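Side-chain contact in bacterial microcompartment shell protein CutR (Streptococcus intermedius SK54 = ATCC 27335, PDB 6XPJ), which probably forms a minor part of the shell of the choline-degrading bacterial microcompartment, with a circularly permuted domain: residues Gln90-Glu93 with Thr94-Asp98. The protein carries 1 engineered substitution. Numbering follows the deposited sequence.
Sequences QSVE and TSLED
Thr94 bonds back to the carbonyl of Gln90, one turn earlier in the alpha-helix 89-105 of the circularly permuted BMC fold. CB of Thr94 lies 3.5 Å from Gln90 O and 3.6 Å from Ser91 O. From CB, the hydroxyl Thr94 OG1 is turned to the first of these oxygens, anti to its own carbonyl carbon (chi1 -66°), and donates to Gln90 O at 3.0 Å. Gln90 O therefore accepts twice, from OG1 and from Thr94 N, and the two donors come from opposite faces of its carbonyl plane. OG1 stands well off that plane, tilted by 34°. This bond uses the hydroxyl's hydrogen and probably steadies its rotamer.

Ser95 N and Leu96 N continue the backbone series to Ser91 O and Val92 O. The side chains here turn into the fold. Val92 and Leu96 lie side by side and point the same way, with Val92 CG1 4.1 Å from Leu96 CD1. Both touch Phe85 of strand 82-87 and Val27 of strand 11-28, so this apolar pair seats the helix on the sheet. Ser95 faces the neighbouring helix 58-68, where its OG bonds to Ala65 O. Ser91 OG bonds to Asp88 near the start of the helix.

The glutamates are spaced one turn apart. Glu93 is buried and extended, and its OE1 forms a salt bridge with Lys116. Glu93 OE2 and Glu97 OE1 are 4.9 Å apart, and the lysine probably favours the ionised Glu93 and offsets any repulsion between the two carboxylates. Glu97 N bonds to Glu93 O at 2.8 Å. The aliphatic part of Glu97 passes over the same carbonyl oxygen, with Glu97 CG 3.1 Å from Glu93 O.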
loop_
_atom_site.group_PDB
_atom_site.type_symbol
_atom_site.label_atom_id
_atom_site.label_comp_id
_atom_site.label_asym_id
_atom_site.label_seq_id
_atom_site.Cartn_x
_atom_site.Cartn_y
_atom_site.Cartn_z
ATOM N N GLN C 90 -21.331 -26.828 9.530
ATOM C CA GLN C 90 -21.781 -26.371 10.867
ATOM C C GLN C 90 -20.564 -25.935 11.680
ATOM O O GLN C 90 -20.657 -24.902 12.365
ATOM C CB GLN C 90 -22.645 -27.431 11.548
ATOM C CG GLN C 90 -24.009 -27.589 10.879
ATOM C CD GLN C 90 -24.756 -26.287 10.682
ATOM O OE1 GLN C 90 -25.314 -26.021 9.616
ATOM N NE2 GLN C 90 -24.772 -25.454 11.711
ATOM N N SER C 91 -19.423 -26.609 11.566
ATOM C CA SER C 91 -18.199 -26.224 12.319
ATOM C C SER C 91 -17.689 -24.871 11.816
ATOM O O SER C 91 -17.342 -24.001 12.628
ATOM C CB SER C 91 -17.099 -27.254 12.218
ATOM O OG SER C 91 -17.516 -28.492 12.791
ATOM N N VAL C 92 -17.684 -24.694 10.503
ATOM C CA VAL C 92 -17.180 -23.430 9.898
ATOM C C VAL C 92 -18.105 -22.279 10.321
ATOM O O VAL C 92 -17.605 -21.211 10.723
ATOM C CB VAL C 92 -17.069 -23.547 8.373
ATOM C CG1 VAL C 92 -16.847 -22.181 7.750
ATOM C CG2 VAL C 92 -15.947 -24.496 8.010
ATOM N N GLU C 93 -19.414 -22.473 10.268
ATOM C CA GLU C 93 -20.338 -21.406 10.729
ATOM C C GLU C 93 -20.117 -21.100 12.218
ATOM O O GLU C 93 -20.163 -19.900 12.611
ATOM C CB GLU C 93 -21.784 -21.787 10.461
ATOM C CG GLU C 93 -22.101 -21.860 9.005
ATOM C CD GLU C 93 -23.565 -22.068 8.669
ATOM O OE1 GLU C 93 -23.883 -22.001 7.477
ATOM O OE2 GLU C 93 -24.364 -22.282 9.597
ATOM N N THR C 94 -19.972 -22.121 13.083
ATOM C CA THR C 94 -19.755 -21.922 14.531
ATOM C C THR C 94 -18.519 -21.049 14.727
ATOM O O THR C 94 -18.563 -20.091 15.507
ATOM C CB THR C 94 -19.620 -23.251 15.283
ATOM O OG1 THR C 94 -20.903 -23.872 15.167
ATOM C CG2 THR C 94 -19.216 -23.074 16.731
ATOM N N SER C 95 -17.430 -21.362 14.022
ATOM C CA SER C 95 -16.167 -20.608 14.160
ATOM C C SER C 95 -16.373 -19.154 13.707
ATOM O O SER C 95 -15.883 -18.247 14.365
ATOM C CB SER C 95 -15.048 -21.267 13.405
ATOM O OG SER C 95 -14.684 -22.506 14.030
ATOM N N LEU C 96 -17.059 -18.939 12.583
ATOM C CA LEU C 96 -17.302 -17.563 12.096
ATOM C C LEU C 96 -18.148 -16.809 13.116
ATOM O O LEU C 96 -17.860 -15.650 13.391
ATOM C CB LEU C 96 -18.002 -17.646 10.748
ATOM C CG LEU C 96 -17.132 -18.109 9.590
ATOM C CD1 LEU C 96 -17.984 -18.328 8.367
ATOM C CD2 LEU C 96 -16.026 -17.097 9.299
ATOM N N GLU C 97 -19.202 -17.423 13.627
ATOM C CA GLU C 97 -20.075 -16.787 14.642
ATOM C C GLU C 97 -19.244 -16.421 15.873
ATOM O O GLU C 97 -19.413 -15.308 16.412
ATOM C CB GLU C 97 -21.151 -17.770 15.064
ATOM C CG GLU C 97 -22.216 -18.008 14.026
ATOM C CD GLU C 97 -23.029 -19.258 14.279
ATOM O OE1 GLU C 97 -24.035 -19.428 13.574
ATOM O OE2 GLU C 97 -22.665 -20.064 15.167
ATOM N N ASP C 98 -18.371 -17.319 16.320
ATOM C CA ASP C 98 -17.598 -17.057 17.555
ATOM C C ASP C 98 -16.634 -15.903 17.308
ATOM O O ASP C 98 -16.452 -15.050 18.199
ATOM C CB ASP C 98 -16.928 -18.331 18.057
ATOM C CG ASP C 98 -17.932 -19.277 18.719
ATOM O OD1 ASP C 98 -19.148 -19.043 18.613
ATOM O OD2 ASP C 98 -17.476 -20.182 19.426
#